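Local coordinates for SusD superfamily protein (Parabacteroides distasonis, PDB 3OTN) that is a putative outer-membrane protein of the SusD family that probably binds carbohydrate or other nutrients at the cell surface, at residues 385-388 against 389-392; 361-364 against 365-368; 402-405 against 406-410; 217-220 against 221-224. All coordinates share one frame; numbering follows the deposited sequence.

Contact 1. Residues 385-388 against 389-392; sequences IVNQ and IRGR. With EDO (1,2-ethanediol), chain S.
Ile385 and Ile389 stand side by side one turn apart on an alpha-helix and point the same way, the branch methyl CG2 of Ile385 meeting the chain end CD1 of Ile389 at 3.9 Å. In Ile389 CG1 sits beside the backbone N (chi1 -64°), which lays it over the carbonyl oxygen of the preceding turn, with Ile389 CG1 3.4 Å from Ile385 O. That same oxygen accepts the N-H of Ile389 almost straight, the i to i+4 bond of the helix.

The second pair, Val386 and Arg390, is also aligned. Val386 CG1 touches Arg390 CD at 3.7 Å, and the arginine chain bends at chi3 (61°), carrying its guanidinium beyond the valine to salt bridges with Glu296 and Glu409 and a bond to Ala396 O. The aliphatic part of arginine thus serves as packing while its charge is paired elsewhere. On a more open side, the extended Gln388, in one of its two conformers, gives an N-H of NE2 to O1 of a bound ethanediol at 3.1 Å; the diol, probably from crystallisation, also bonds Gln381 and Tyr360.

Beta-branched residues suit the buried side, their apolar branches spreading close to the backbone against two neighbouring helices: Ile385 and Ile389 face helix 360-375, Val386 packs on Phe406 of helix 403-418, and Arg392 reaches Asp417 of that same helix.

Contact 2. Residues 361-364 against 365-368; sequences TDVL and LMYA
Met366, a selenomethionine, touches two side chains of the preceding turn. Its CE methyl lies 3.9 Å from Val363 CG2, because the chain bends at chi3 (-66°) and swings the methyl back over the valine, close to its CA as well. Nearer the backbone, Met366 CG rests 3.6 Å from Asp362 OD1. It also lies close to Asp362 O, the oxygen that receives the Met366 N-H at 2.8 Å. A flexible, unbranched chain suits this place, since it can follow both the carboxylate and the valine.

On another side of the helix Thr361 and Leu365 run alongside each other, with Thr361 CG2 4.0 Å from Leu365 CD1. The threonine shows its methyl to the leucine and turns its hydroxyl elsewhere.

All eight residues are buried, as fits a helix packed on several sides by others in a SusD-family protein, whose sequence belongs to the TPR clan. Val363 meets Ser220 of helix 210-225, Met366 reaches Leu199 of helix 187-202, Tyr367 touches Gln381 of helix 380-392, and Ala368, small enough for a close approach, abuts Val410 of helix 403-418.

The polar groups are held from outside this turn. Asp362 spreads its two oxygens between Arg414, at OD1, and Lys423, at OD2, so the buried carboxylate has two positive partners, which would probably favour its charged form. Thr361 OG1 bonds Glu248, and Tyr367 OH bonds Asn379.

Contact 3. Residues 402-405 against 406-410; sequences NASA and FLEEV. With ACT (acetate ion), chain H.
Glu408 leans back over Ser404, one turn earlier in the helix. Its CB lies 3.7 Å from Ser404 O, and its CG, held beside the backbone N (chi1 -67°), comes to 3.4 Å from that same oxygen, which also accepts the Glu408 N-H. Beyond CG the chain is extended, with CD passing 3.6 Å from oxygen O of a bound acetate. At the tip, Glu408 OE2 is 2.8 Å from acetate O; one of the two acid groups probably carries a proton. In the conformer described, Ser404 OG lies 3.1 Å from the same oxygen of the acetate, which probably comes from the crystallisation liquor. With an alanine at Glu408 the acetate is likely to lose its carboxyl neighbour, and Ser404 O the methylene CG beside it, CB alone remaining.

Asn402 is the N-cap: its OD1 accepts the Ala405 N-H at 2.9 Å, with the donor above the plane of the amide carbonyl, and satisfies an N-H that has no earlier turn to bond. Asparagine suits this position because its short side chain curls back to the backbone.

This is the start of helix 403-418, whose Phe406 packs against Ser382 of helix 380-392 while Leu407 lies against Val372 of helix 360-375.

Contact 4. Residues 217-220 against 221-224; sequences AKRS and LEVI
Lys218 and Glu222 lie side by side on one face of helix 210-225, in the i to i+4 spacing of an alpha-helix in the helical part of a SusD-family fold. Their charged ends do not meet: in the conformer described, Lys218 NZ is 6.3 Å from Glu222 OE2, and the closest approach of the two side chains is the lysine CG, 4.0 Å from Glu222 OE2. Lys218 NZ pairs there with Glu215, while Glu222 OE1 makes a salt bridge to Lys191 of helix 187-202. Long charged chains suit this side: Lys218 and Arg219 reach Glu215 on their own helix, while Arg219 also extends to Glu172 on another. A glutamine in place of Glu222 would probably weaken the tie to helix 187-202, leaving Lys191 without this negative partner.

The backbone is regularly paired: Lys218 O takes the Glu222 N-H at 3.1 Å, and Ser220 O takes that of Ile224. The small Ser220 lets helix 360-375 come close at Tyr367. Its OG stands between the backbone N and the carbonyl carbon (chi1 49°), near the carbonyls of Ser216 and Ala217, where its bonding is weak. Ile224 lays its CG1 over the previous turn, 3.5 Å from Ser220 O.

From the N terminus the order is contact 4, contact 2, contact 1, contact 3. Each lies along one helix for about two turns, contact 3 beginning at its N-cap; none closes a loop, and the four follow in series without nesting or crossing. What joins them is the packing of their helices. Contact 4, on helix 210-225, comes from far earlier in the chain and lies against contact 2, their centres about 9 Å apart. Contact 2 sits centrally, touching all three others. The consecutive helices 360-375, 380-392 and 403-418 form one cluster: Arg392 of contact 1 probably bonds Thr361 of contact 2, and Val386 of contact 1 meets Val410 of contact 3. Contacts 3 and 4 do not touch.

Contact 1. Residues 385-388 against 389-392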
loop_
_atom_site.group_PDB
_atom_site.type_symbol
_atom_site.label_atom_id
_atom_site.label_comp_id
_atom_site.label_asym_id
_atom_site.label_seq_id
_atom_site.Cartn_x
_atom_site.Cartn_y
_atom_site.Cartn_z
ATOM N N ILE A 385 11.762 -6.436 -17.734
ATOM C CA ILE A 385 11.051 -6.386 -16.434
ATOM C C ILE A 385 9.851 -7.355 -16.430
ATOM O O ILE A 385 9.734 -8.198 -15.534
ATOM C CB ILE A 385 10.618 -4.924 -16.101
ATOM C CG1 ILE A 385 11.828 -4.122 -15.620
ATOM C CG2 ILE A 385 9.435 -4.858 -15.079
ATOM C CD1 ILE A 385 11.641 -2.594 -15.705
ATOM N N VAL A 386 9.021 -7.277 -17.468
ATOM C CA VAL A 386 7.887 -8.173 -17.614
ATOM C C VAL A 386 8.341 -9.636 -17.696
ATOM O O VAL A 386 7.757 -10.500 -17.047
ATOM C CB VAL A 386 6.996 -7.785 -18.831
ATOM C CG1 VAL A 386 6.022 -8.871 -19.151
ATOM C CG2 VAL A 386 6.232 -6.493 -18.509
ATOM N N ASN A 387 9.407 -9.914 -18.443
ATOM C CA ASN A 387 9.895 -11.302 -18.540
ATOM C C ASN A 387 10.560 -11.856 -17.268
ATOM O O ASN A 387 10.473 -13.049 -17.005
ATOM C CB ASN A 387 10.806 -11.459 -19.754
ATOM C CG ASN A 387 10.044 -11.357 -21.068
ATOM O OD1 ASN A 387 8.844 -11.624 -21.136
ATOM N ND2 ASN A 387 10.744 -10.980 -22.116
ATOM N N GLN A 388 11.206 -10.988 -16.487
ATOM C CA GLN A 388 11.791 -11.384 -15.199
ATOM C C GLN A 388 10.684 -11.755 -14.207
ATOM O O GLN A 388 10.774 -12.771 -13.539
ATOM C CB GLN A 388 12.692 -10.269 -14.634
ATOM C CG GLN A 388 14.015 -10.067 -15.411
ATOM C CD GLN A 388 14.549 -8.630 -15.311
ATOM O OE1 GLN A 388 14.007 -7.804 -14.562
ATOM N NE2 GLN A 388 15.602 -8.324 -16.081
ATOM N N ILE A 389 9.631 -10.928 -14.137
ATOM C CA ILE A 389 8.492 -11.158 -13.225
ATOM C C ILE A 389 7.731 -12.404 -13.622
ATOM O O ILE A 389 7.419 -13.236 -12.788
ATOM C CB ILE A 389 7.611 -9.864 -13.057
ATOM C CG1 ILE A 389 8.481 -8.767 -12.389
ATOM C CG2 ILE A 389 6.333 -10.150 -12.251
ATOM C CD1 ILE A 389 7.944 -7.348 -12.549
ATOM N N ARG A 390 7.506 -12.571 -14.914
ATOM C CA ARG A 390 6.898 -13.774 -15.443
ATOM C C ARG A 390 7.770 -15.017 -15.188
ATOM O O ARG A 390 7.248 -16.042 -14.768
ATOM C CB ARG A 390 6.581 -13.606 -16.942
ATOM C CG ARG A 390 5.383 -12.672 -17.213
ATOM C CD ARG A 390 5.185 -12.439 -18.740
ATOM N NE ARG A 390 4.913 -13.696 -19.404
ATOM C CZ ARG A 390 3.718 -14.299 -19.490
ATOM N NH1 ARG A 390 2.589 -13.751 -19.018
ATOM N NH2 ARG A 390 3.647 -15.477 -20.085
ATOM N N GLY A 391 9.084 -14.901 -15.402
ATOM C CA GLY A 391 10.036 -16.018 -15.170
ATOM C C GLY A 391 10.068 -16.519 -13.726
ATOM O O GLY A 391 10.088 -17.714 -13.484
ATOM N N ARG A 392 10.074 -15.596 -12.767
ATOM C CA ARG A 392 9.938 -15.948 -11.370
ATOM C C ARG A 392 8.635 -16.735 -11.121
ATOM O O ARG A 392 8.626 -17.661 -10.315
ATOM C CB ARG A 392 9.982 -14.696 -10.516
ATOM C CG ARG A 392 9.829 -14.958 -9.035
ATOM C CD ARG A 392 10.127 -13.739 -8.245
ATOM N NE ARG A 392 9.274 -12.589 -8.527
ATOM C CZ ARG A 392 9.523 -11.347 -8.088
ATOM N NH1 ARG A 392 10.593 -11.089 -7.334
ATOM N NH2 ARG A 392 8.683 -10.351 -8.371
HETATM C C1 EDO S . 16.362 -4.696 -14.350
HETATM O O1 EDO S . 16.360 -5.390 -15.602
HETATM C C2 EDO S . 15.856 -5.621 -13.250
HETATM O O2 EDO S . 16.504 -5.288 -12.015
#

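Contact 2. Residues 361-364 against 365-368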
loop_
_atom_site.group_PDB
_atom_site.type_symbol
_atom_site.label_atom_id
_atom_site.label_comp_id
_atom_site.label_asym_id
_atom_site.label_seq_id
_atom_site.Cartn_x
_atom_site.Cartn_y
_atom_site.Cartn_z
ATOM N N THR A 361 9.790 -4.756 -6.911
ATOM C CA THR A 361 8.889 -5.272 -7.988
ATOM C C THR A 361 7.881 -4.220 -8.477
ATOM O O THR A 361 7.692 -4.050 -9.687
ATOM C CB THR A 361 8.168 -6.582 -7.611
ATOM O OG1 THR A 361 9.130 -7.618 -7.429
ATOM C CG2 THR A 361 7.166 -7.022 -8.718
ATOM N N ASP A 362 7.282 -3.492 -7.536
ATOM C CA ASP A 362 6.338 -2.406 -7.816
ATOM C C ASP A 362 7.036 -1.316 -8.628
ATOM O O ASP A 362 6.514 -0.863 -9.632
ATOM C CB ASP A 362 5.847 -1.832 -6.481
ATOM C CG ASP A 362 4.665 -0.848 -6.597
ATOM O OD1 ASP A 362 4.133 -0.527 -7.704
ATOM O OD2 ASP A 362 4.250 -0.397 -5.492
ATOM N N VAL A 363 8.252 -0.966 -8.231
ATOM C CA VAL A 363 8.988 0.093 -8.918
ATOM C C VAL A 363 9.302 -0.326 -10.368
ATOM O O VAL A 363 9.163 0.486 -11.264
ATOM C CB VAL A 363 10.250 0.517 -8.186
ATOM C CG1 VAL A 363 11.040 1.553 -9.032
ATOM C CG2 VAL A 363 9.899 1.098 -6.818
ATOM N N LEU A 364 9.742 -1.564 -10.575
ATOM C CA LEU A 364 9.981 -2.091 -11.926
ATOM C C LEU A 364 8.715 -2.021 -12.825
ATOM O O LEU A 364 8.767 -1.562 -13.981
ATOM C CB LEU A 364 10.466 -3.537 -11.857
ATOM C CG LEU A 364 11.807 -3.845 -11.171
ATOM C CD1 LEU A 364 12.247 -5.283 -11.431
ATOM C CD2 LEU A 364 12.865 -2.862 -11.640
ATOM N N LEU A 365 7.581 -2.446 -12.288
ATOM C CA LEU A 365 6.344 -2.404 -13.067
ATOM C C LEU A 365 5.880 -0.949 -13.271
ATOM O O LEU A 365 5.322 -0.641 -14.303
ATOM C CB LEU A 365 5.268 -3.246 -12.397
ATOM C CG LEU A 365 5.559 -4.753 -12.430
ATOM C CD1 LEU A 365 4.620 -5.475 -11.458
ATOM C CD2 LEU A 365 5.364 -5.281 -13.854
HETATM N N MSE A 366 6.118 -0.054 -12.303
HETATM C CA MSE A 366 5.868 1.387 -12.512
HETATM C C MSE A 366 6.743 1.959 -13.610
HETATM O O MSE A 366 6.259 2.770 -14.389
HETATM C CB MSE A 366 6.038 2.192 -11.217
HETATM C CG MSE A 366 4.938 1.940 -10.209
HETATM SE SE MSE A 366 4.946 3.326 -8.837
HETATM C CE MSE A 366 6.629 2.953 -8.001
ATOM N N TYR A 367 8.009 1.525 -13.695
ATOM C CA TYR A 367 8.853 1.918 -14.833
ATOM C C TYR A 367 8.257 1.453 -16.164
ATOM O O TYR A 367 8.108 2.282 -17.081
ATOM C CB TYR A 367 10.317 1.443 -14.748
ATOM C CG TYR A 367 11.100 1.860 -16.003
ATOM C CD1 TYR A 367 11.612 3.146 -16.143
ATOM C CD2 TYR A 367 11.269 0.975 -17.068
ATOM C CE1 TYR A 367 12.278 3.536 -17.323
ATOM C CE2 TYR A 367 11.946 1.345 -18.224
ATOM C CZ TYR A 367 12.442 2.637 -18.339
ATOM O OH TYR A 367 13.094 2.999 -19.480
ATOM N N ALA A 368 7.955 0.153 -16.291
ATOM C CA ALA A 368 7.362 -0.398 -17.534
ATOM C C ALA A 368 6.092 0.362 -17.932
ATOM O O ALA A 368 5.903 0.677 -19.110
ATOM C CB ALA A 368 7.053 -1.897 -17.417
#

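Contact 3. Residues 402-405 against 406-410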
loop_
_atom_site.group_PDB
_atom_site.type_symbol
_atom_site.label_atom_id
_atom_site.label_comp_id
_atom_site.label_asym_id
_atom_site.label_seq_id
_atom_site.Cartn_x
_atom_site.Cartn_y
_atom_site.Cartn_z
ATOM N N ASN A 402 1.564 -5.344 -29.542
ATOM C CA ASN A 402 1.458 -3.889 -29.610
ATOM C C ASN A 402 1.624 -3.197 -28.240
ATOM O O ASN A 402 1.749 -3.863 -27.196
ATOM C CB ASN A 402 0.160 -3.500 -30.357
ATOM C CG ASN A 402 -1.097 -4.131 -29.762
ATOM O OD1 ASN A 402 -1.602 -3.657 -28.751
ATOM N ND2 ASN A 402 -1.633 -5.181 -30.420
ATOM N N ALA A 403 1.699 -1.869 -28.247
ATOM C CA ALA A 403 1.869 -1.115 -27.023
ATOM C C ALA A 403 0.710 -1.328 -26.045
ATOM O O ALA A 403 0.927 -1.396 -24.838
ATOM C CB ALA A 403 2.018 0.342 -27.320
ATOM N N SER A 404 -0.510 -1.427 -26.568
ATOM C CA SER A 404 -1.704 -1.593 -25.745
ATOM C C SER A 404 -1.699 -2.975 -25.062
ATOM O O SER A 404 -1.962 -3.079 -23.869
ATOM C CB SER A 404 -2.954 -1.399 -26.615
ATOM O OG SER A 404 -4.136 -1.616 -25.887
ATOM N N ALA A 405 -1.398 -4.021 -25.836
ATOM C CA ALA A 405 -1.271 -5.369 -25.277
ATOM C C ALA A 405 -0.152 -5.414 -24.226
ATOM O O ALA A 405 -0.299 -6.103 -23.213
ATOM C CB ALA A 405 -1.006 -6.427 -26.347
ATOM N N PHE A 406 0.963 -4.715 -24.484
ATOM C CA PHE A 406 2.052 -4.641 -23.495
ATOM C C PHE A 406 1.640 -3.920 -22.215
ATOM O O PHE A 406 1.954 -4.383 -21.124
ATOM C CB PHE A 406 3.330 -4.022 -24.060
ATOM C CG PHE A 406 4.504 -4.166 -23.146
ATOM C CD1 PHE A 406 5.301 -5.295 -23.201
ATOM C CD2 PHE A 406 4.816 -3.168 -22.226
ATOM C CE1 PHE A 406 6.379 -5.432 -22.359
ATOM C CE2 PHE A 406 5.873 -3.316 -21.364
ATOM C CZ PHE A 406 6.649 -4.444 -21.427
ATOM N N LEU A 407 0.947 -2.792 -22.329
ATOM C CA LEU A 407 0.434 -2.115 -21.144
ATOM C C LEU A 407 -0.497 -3.018 -20.323
ATOM O O LEU A 407 -0.421 -3.047 -19.086
ATOM C CB LEU A 407 -0.263 -0.822 -21.536
ATOM C CG LEU A 407 -0.830 0.076 -20.442
ATOM C CD1 LEU A 407 0.196 0.353 -19.354
ATOM C CD2 LEU A 407 -1.342 1.365 -21.063
ATOM N N GLU A 408 -1.355 -3.784 -20.998
ATOM C CA GLU A 408 -2.267 -4.655 -20.277
ATOM C C GLU A 408 -1.532 -5.826 -19.596
ATOM O O GLU A 408 -1.966 -6.296 -18.528
ATOM C CB GLU A 408 -3.410 -5.115 -21.192
ATOM C CG GLU A 408 -4.302 -3.942 -21.580
ATOM C CD GLU A 408 -5.576 -4.316 -22.308
ATOM O OE1 GLU A 408 -5.873 -5.515 -22.444
ATOM O OE2 GLU A 408 -6.292 -3.375 -22.721
ATOM N N GLU A 409 -0.442 -6.296 -20.196
ATOM C CA GLU A 409 0.403 -7.331 -19.559
ATOM C C GLU A 409 1.107 -6.794 -18.315
ATOM O O GLU A 409 1.216 -7.524 -17.331
ATOM C CB GLU A 409 1.430 -7.894 -20.538
ATOM C CG GLU A 409 2.430 -8.888 -19.933
ATOM C CD GLU A 409 1.771 -10.138 -19.363
ATOM O OE1 GLU A 409 0.643 -10.502 -19.767
ATOM O OE2 GLU A 409 2.417 -10.781 -18.527
ATOM N N VAL A 410 1.569 -5.536 -18.351
ATOM C CA VAL A 410 2.155 -4.868 -17.146
ATOM C C VAL A 410 1.094 -4.783 -16.044
ATOM O O VAL A 410 1.326 -5.173 -14.906
ATOM C CB VAL A 410 2.685 -3.461 -17.487
ATOM C CG1 VAL A 410 3.076 -2.687 -16.230
ATOM C CG2 VAL A 410 3.856 -3.553 -18.493
HETATM C C ACT H . -5.385 0.429 -23.017
HETATM O O ACT H . -5.307 -0.811 -23.142
HETATM O OXT ACT H . -4.578 1.066 -23.727
HETATM C CH3 ACT H . -6.366 1.124 -22.108
#

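Contact 4. Residues 217-220 against 221-224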
loop_
_atom_site.group_PDB
_atom_site.type_symbol
_atom_site.label_atom_id
_atom_site.label_comp_id
_atom_site.label_asym_id
_atom_site.label_seq_id
_atom_site.Cartn_x
_atom_site.Cartn_y
_atom_site.Cartn_z
ATOM N N ALA A 217 8.968 7.799 -15.073
ATOM C CA ALA A 217 9.956 6.858 -15.609
ATOM C C ALA A 217 11.410 7.230 -15.216
ATOM O O ALA A 217 12.189 6.330 -14.913
ATOM C CB ALA A 217 9.812 6.714 -17.159
ATOM N N LYS A 218 11.733 8.533 -15.179
ATOM C CA LYS A 218 13.052 9.023 -14.761
ATOM C C LYS A 218 13.401 8.499 -13.358
ATOM O O LYS A 218 14.528 8.026 -13.101
ATOM C CB LYS A 218 13.072 10.574 -14.762
ATOM C CG LYS A 218 14.459 11.218 -14.656
ATOM C CD LYS A 218 14.431 12.729 -14.283
ATOM C CE LYS A 218 13.846 13.643 -15.379
ATOM N NZ LYS A 218 13.723 15.104 -14.969
ATOM N N ARG A 219 12.434 8.608 -12.445
ATOM C CA ARG A 219 12.665 8.235 -11.053
ATOM C C ARG A 219 12.808 6.746 -10.836
ATOM O O ARG A 219 13.703 6.323 -10.135
ATOM C CB ARG A 219 11.598 8.793 -10.112
ATOM C CG ARG A 219 11.866 10.220 -9.647
ATOM C CD ARG A 219 11.990 11.173 -10.746
ATOM N NE ARG A 219 12.260 12.532 -10.319
ATOM C CZ ARG A 219 11.987 13.610 -11.053
ATOM N NH1 ARG A 219 11.430 13.500 -12.257
ATOM N NH2 ARG A 219 12.297 14.809 -10.590
ATOM N N SER A 220 11.898 5.967 -11.400
ATOM C CA SER A 220 11.983 4.509 -11.281
ATOM C C SER A 220 13.257 3.968 -11.944
ATOM O O SER A 220 13.871 3.021 -11.414
ATOM C CB SER A 220 10.695 3.841 -11.796
ATOM O OG SER A 220 10.351 4.351 -13.067
ATOM N N LEU A 221 13.663 4.568 -13.081
ATOM C CA LEU A 221 14.901 4.181 -13.759
ATOM C C LEU A 221 16.117 4.453 -12.875
ATOM O O LEU A 221 17.030 3.623 -12.829
ATOM C CB LEU A 221 15.091 4.898 -15.092
ATOM C CG LEU A 221 16.206 4.363 -16.000
ATOM C CD1 LEU A 221 16.025 2.897 -16.288
ATOM C CD2 LEU A 221 16.211 5.145 -17.309
ATOM N N GLU A 222 16.111 5.582 -12.155
ATOM C CA GLU A 222 17.190 5.892 -11.197
ATOM C C GLU A 222 17.317 4.780 -10.153
ATOM O O GLU A 222 18.440 4.352 -9.835
ATOM C CB GLU A 222 17.011 7.286 -10.545
ATOM C CG GLU A 222 17.405 8.463 -11.491
ATOM C CD GLU A 222 16.916 9.871 -11.052
ATOM O OE1 GLU A 222 16.288 10.025 -10.005
ATOM O OE2 GLU A 222 17.162 10.859 -11.784
ATOM N N VAL A 223 16.178 4.289 -9.640
ATOM C CA VAL A 223 16.203 3.200 -8.655
ATOM C C VAL A 223 16.819 1.922 -9.254
ATOM O O VAL A 223 17.608 1.248 -8.598
ATOM C CB VAL A 223 14.788 2.897 -8.057
ATOM C CG1 VAL A 223 14.843 1.710 -7.062
ATOM C CG2 VAL A 223 14.223 4.134 -7.337
ATOM N N ILE A 224 16.431 1.592 -10.477
ATOM C CA ILE A 224 17.000 0.444 -11.207
ATOM C C ILE A 224 18.517 0.604 -11.365
ATOM O O ILE A 224 19.282 -0.287 -11.004
ATOM C CB ILE A 224 16.333 0.259 -12.598
ATOM C CG1 ILE A 224 14.863 -0.122 -12.438
ATOM C CG2 ILE A 224 17.060 -0.829 -13.448
ATOM C CD1 ILE A 224 14.049 -0.078 -13.773
#